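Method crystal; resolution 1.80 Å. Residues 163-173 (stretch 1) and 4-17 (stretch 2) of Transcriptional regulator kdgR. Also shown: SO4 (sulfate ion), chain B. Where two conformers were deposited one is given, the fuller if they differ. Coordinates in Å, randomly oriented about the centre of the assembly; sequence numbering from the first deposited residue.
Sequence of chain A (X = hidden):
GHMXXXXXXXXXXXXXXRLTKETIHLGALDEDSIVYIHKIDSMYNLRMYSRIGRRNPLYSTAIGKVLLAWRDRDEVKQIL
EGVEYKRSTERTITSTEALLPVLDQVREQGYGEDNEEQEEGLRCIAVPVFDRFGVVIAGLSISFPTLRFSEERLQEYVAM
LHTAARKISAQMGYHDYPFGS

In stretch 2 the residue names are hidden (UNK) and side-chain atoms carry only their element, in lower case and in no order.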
# COMPACT_ATOMS: atom_id res chain seq x y z
N THR A 163 3.60 -13.18 -1.49
CA THR A 163 3.36 -14.42 -0.68
C THR A 163 2.49 -14.19 0.53
O THR A 163 1.48 -14.89 0.74
CB THR A 163 4.72 -15.05 -0.27
OG1 THR A 163 5.48 -15.26 -1.46
CG2 THR A 163 4.53 -16.39 0.50
N ALA A 164 2.86 -13.20 1.34
CA ALA A 164 2.11 -12.85 2.54
C ALA A 164 0.66 -12.49 2.21
O ALA A 164 -0.31 -13.04 2.80
CB ALA A 164 2.79 -11.67 3.27
N ALA A 165 0.48 -11.59 1.22
CA ALA A 165 -0.87 -11.17 0.81
C ALA A 165 -1.73 -12.32 0.26
O ALA A 165 -2.93 -12.37 0.54
CB ALA A 165 -0.78 -10.04 -0.22
N ARG A 166 -1.13 -13.20 -0.53
CA ARG A 166 -1.90 -14.30 -1.08
C ARG A 166 -2.43 -15.22 0.01
O ARG A 166 -3.58 -15.66 -0.07
CB ARG A 166 -1.09 -15.01 -2.14
CG ARG A 166 -1.19 -14.27 -3.47
CD ARG A 166 0.05 -14.43 -4.29
NE ARG A 166 0.01 -13.59 -5.48
CZ ARG A 166 1.09 -13.11 -6.10
NH1 ARG A 166 2.30 -13.38 -5.64
NH2 ARG A 166 0.96 -12.35 -7.18
N LYS A 167 -1.62 -15.46 1.05
CA LYS A 167 -2.07 -16.25 2.22
C LYS A 167 -3.22 -15.55 2.95
O LYS A 167 -4.28 -16.16 3.25
CB LYS A 167 -0.88 -16.58 3.15
CG LYS A 167 0.20 -17.48 2.50
CD LYS A 167 1.31 -17.87 3.55
CE LYS A 167 2.19 -18.99 3.02
NZ LYS A 167 3.53 -18.89 3.71
N ILE A 168 -3.05 -14.26 3.23
CA ILE A 168 -4.13 -13.50 3.90
C ILE A 168 -5.45 -13.54 3.10
O ILE A 168 -6.54 -13.76 3.67
CB ILE A 168 -3.75 -12.02 4.11
CG1 ILE A 168 -2.50 -11.88 5.00
CG2 ILE A 168 -4.94 -11.22 4.75
CD1 ILE A 168 -1.91 -10.37 4.99
N SER A 169 -5.33 -13.30 1.80
CA SER A 169 -6.47 -13.36 0.84
C SER A 169 -7.12 -14.74 0.80
O SER A 169 -8.35 -14.86 0.89
CB SER A 169 -6.00 -12.92 -0.55
OG SER A 169 -5.69 -11.52 -0.49
N ALA A 170 -6.29 -15.78 0.67
CA ALA A 170 -6.78 -17.17 0.77
C ALA A 170 -7.57 -17.44 2.05
O ALA A 170 -8.64 -18.10 2.02
CB ALA A 170 -5.62 -18.17 0.62
N GLN A 171 -7.07 -16.94 3.18
CA GLN A 171 -7.74 -17.08 4.45
C GLN A 171 -9.02 -16.21 4.56
O GLN A 171 -9.83 -16.45 5.44
CB GLN A 171 -6.73 -16.86 5.61
CG GLN A 171 -5.65 -17.94 5.67
CD GLN A 171 -4.37 -17.53 6.42
OE1 GLN A 171 -4.37 -16.63 7.26
NE2 GLN A 171 -3.28 -18.21 6.13
N MET A 172 -9.18 -15.23 3.65
CA MET A 172 -10.40 -14.39 3.48
C MET A 172 -11.45 -15.07 2.59
O MET A 172 -12.60 -14.60 2.52
CB MET A 172 -10.08 -13.04 2.81
CG MET A 172 -9.26 -12.00 3.60
SD MET A 172 -9.79 -11.61 5.28
CE MET A 172 -11.34 -10.76 4.93
N GLY A 173 -11.04 -16.14 1.90
CA GLY A 173 -11.85 -16.83 0.91
C GLY A 173 -11.55 -16.53 -0.55
O GLY A 173 -12.28 -16.99 -1.44
N UNK A 4 -11.01 -11.27 11.44
CA UNK A 4 -10.26 -12.30 10.75
C UNK A 4 -9.15 -11.75 9.85
O UNK A 4 -8.09 -12.34 9.79
o UNK A 4 -13.54 -13.62 10.22
c UNK A 4 -12.40 -13.68 10.73
o UNK A 4 -12.20 -14.14 11.88
c UNK A 4 -11.22 -13.15 9.92
N UNK A 5 -9.41 -10.65 9.13
CA UNK A 5 -8.38 -10.02 8.28
C UNK A 5 -7.14 -9.66 9.11
O UNK A 5 -6.01 -9.95 8.70
c UNK A 5 -7.91 -7.81 6.86
c UNK A 5 -6.98 -8.47 5.85
c UNK A 5 -8.60 -6.58 6.20
c UNK A 5 -8.93 -8.78 7.52
N UNK A 6 -7.35 -9.03 10.25
CA UNK A 6 -6.24 -8.56 11.10
C UNK A 6 -5.52 -9.78 11.72
O UNK A 6 -4.30 -9.82 11.81
c UNK A 6 -7.57 -4.97 12.15
c UNK A 6 -6.69 -7.46 12.12
c UNK A 6 -6.95 -6.14 11.35
c UNK A 6 -5.64 -7.25 13.21
N UNK A 7 -6.29 -10.79 12.12
CA UNK A 7 -5.66 -11.99 12.70
C UNK A 7 -4.73 -12.70 11.70
O UNK A 7 -3.59 -13.05 12.05
n UNK A 7 -8.96 -16.40 16.68
n UNK A 7 -6.87 -15.55 16.09
n UNK A 7 -7.06 -17.22 17.66
c UNK A 7 -6.19 -13.86 14.35
c UNK A 7 -7.63 -16.38 16.81
c UNK A 7 -7.38 -14.57 15.10
c UNK A 7 -6.72 -12.94 13.25
N UNK A 8 -5.17 -12.84 10.45
CA UNK A 8 -4.34 -13.50 9.41
C UNK A 8 -3.19 -12.61 9.02
O UNK A 8 -2.08 -13.11 8.74
c UNK A 8 -5.13 -13.79 8.14
o UNK A 8 -6.04 -14.88 8.32
N UNK A 9 -3.48 -11.32 8.90
CA UNK A 9 -2.45 -10.34 8.53
C UNK A 9 -1.38 -10.31 9.61
O UNK A 9 -0.21 -10.27 9.29
c UNK A 9 -3.07 -8.97 8.40
N UNK A 10 -1.79 -10.34 10.88
CA UNK A 10 -0.85 -10.22 11.99
C UNK A 10 0.25 -11.28 11.88
O UNK A 10 1.46 -10.96 12.09
c UNK A 10 -1.57 -10.33 13.35
c UNK A 10 -0.59 -10.40 14.52
o UNK A 10 0.12 -9.40 14.80
o UNK A 10 -0.49 -11.50 15.14
N UNK A 11 -0.15 -12.52 11.56
CA UNK A 11 0.77 -13.63 11.38
C UNK A 11 1.77 -13.43 10.23
O UNK A 11 2.97 -13.66 10.37
c UNK A 11 -0.04 -15.00 11.18
c UNK A 11 -2.09 -16.12 12.28
c UNK A 11 -0.78 -15.33 12.49
c UNK A 11 0.86 -16.14 10.72
N UNK A 12 1.24 -12.99 9.10
CA UNK A 12 2.08 -12.83 7.92
C UNK A 12 2.97 -11.59 8.04
O UNK A 12 4.11 -11.57 7.50
c UNK A 12 1.26 -15.26 6.28
n UNK A 12 0.78 -16.40 6.82
c UNK A 12 0.39 -14.04 6.42
o UNK A 12 2.35 -15.21 5.69
c UNK A 12 1.21 -12.78 6.65
N UNK A 13 2.48 -10.59 8.74
CA UNK A 13 3.28 -9.35 9.00
C UNK A 13 4.44 -9.63 9.96
O UNK A 13 5.56 -9.15 9.78
c UNK A 13 1.38 -7.69 8.45
c UNK A 13 1.00 -5.18 9.66
c UNK A 13 2.39 -8.26 9.53
s UNK A 13 0.10 -6.66 9.19
N UNK A 14 4.16 -10.43 11.00
CA UNK A 14 5.25 -10.84 11.90
C UNK A 14 6.30 -11.65 11.15
O UNK A 14 7.51 -11.43 11.34
n UNK A 14 4.05 -10.51 17.61
n UNK A 14 2.30 -9.07 17.85
c UNK A 14 2.92 -9.99 17.16
c UNK A 14 4.71 -11.55 13.16
c UNK A 14 2.99 -11.37 15.10
c UNK A 14 3.93 -10.61 14.09
n UNK A 14 2.40 -10.41 16.02
N UNK A 15 5.86 -12.51 10.22
CA UNK A 15 6.76 -13.22 9.31
C UNK A 15 7.65 -12.29 8.38
O UNK A 15 8.87 -12.49 8.23
o UNK A 15 8.03 -17.13 7.45
c UNK A 15 7.67 -16.23 8.20
c UNK A 15 6.83 -15.10 7.55
c UNK A 15 6.00 -14.27 8.52
o UNK A 15 7.95 -16.22 9.42
N UNK A 16 7.03 -11.29 7.78
CA UNK A 16 7.81 -10.31 7.01
C UNK A 16 8.80 -9.55 7.90
O UNK A 16 9.91 -9.27 7.47
c UNK A 16 6.86 -9.29 6.34
c UNK A 16 4.82 -8.87 4.90
c UNK A 16 6.06 -9.82 5.15
c UNK A 16 6.98 -9.98 3.89
N UNK A 17 8.39 -9.18 9.10
CA UNK A 17 9.28 -8.47 10.02
C UNK A 17 10.48 -9.36 10.36
O UNK A 17 11.64 -8.92 10.27
o UNK A 17 9.41 -7.63 12.32
c UNK A 17 8.54 -8.04 11.27
S SO4 B . 3.46 -19.04 8.12
O1 SO4 B . 4.43 -20.04 8.58
O2 SO4 B . 4.17 -17.79 7.69
O3 SO4 B . 2.75 -19.56 7.03
O4 SO4 B . 2.50 -18.70 9.22
O HOH W 1 -1.61 -16.64 8.55
O HOH W 2 4.32 -15.99 4.17

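Position 4 carries two side-chain carbons, the second bearing two oxygens, and stays beyond contact distance of stretch 1; it is Asp4. Position 5 has four carbons forked at the second. One tip of the fork lies 3.6 Å from Ile168 CG2, and its CB is 3.7 Å from Met172 SD, so this is Leu5. At position 6 four carbons fork at the first, with one arm two carbons long; the group points away from stretch 1 and is Ile6. Position 7, three carbons, a nitrogen and a carbon carrying two more nitrogens, is Arg7, whose end leads away.

Position 8 has one carbon and one oxygen. The oxygen lies 2.6 Å from Gln171 OE1, identifying Ser8 and its OG, which donates a hydrogen bond to that acceptor. Position 9 has a single carbon, its CB 3.9 Å from Ile168 CD1: Ala9. Ile168 CD1 also lies 3.6 Å from Ala9 CA. Position 10, two carbons with two oxygens on the second, faces away and is Asp10. Position 11 repeats the four-carbon fork at the first atom with one longer arm; it is Ile11, and its CG2 lies 3.4 Å from sulfate O4.

Position 12 has three carbons, the third carrying one oxygen and one nitrogen. Its middle carbon is 3.8 Å from Ala164 O and 3.9 Å from Ile168 CG1. This is Gln12, with OE1 3.6 Å from Lys167 CD. Position 13, an unbranched chain of two carbons, sulfur and carbon, is Met13. Position 14 has three carbons, a nitrogen and a carbon carrying two more nitrogens, and is Arg14; its NE forms a 2.8 Å salt bridge with Asp10 OD1 one turn back. Position 15, three carbons ending in two oxygens, is Glu15, which makes no contact with stretch 1. Position 16 has four carbons forked at the second, one tip 3.8 Å from Ala164 CB: Leu16. Position 17, one carbon and one oxygen, is Ser17, out of reach.

The two helices run nearly antiparallel at 155°, their axes approaching to 9.1 Å. Ile168 is the knob, seated among Leu5, Ser8, Ala9 and Gln12, while Ala164 and Met172 extend the apolar packing toward Leu16 and Leu5. Along the polar margin, water 1 accepts from Gln12 NE2 and donates to Gln171 OE1, both at 3.0 Å. Water 2 likewise links Gln12 OE1 (2.6 Å) to Lys167 NZ (3.0 Å), so the glutamine joins the apolar packing through its carbons and the solvent network through its amide.

Stretch 2 (4-17) DLIRSADIQMRELS
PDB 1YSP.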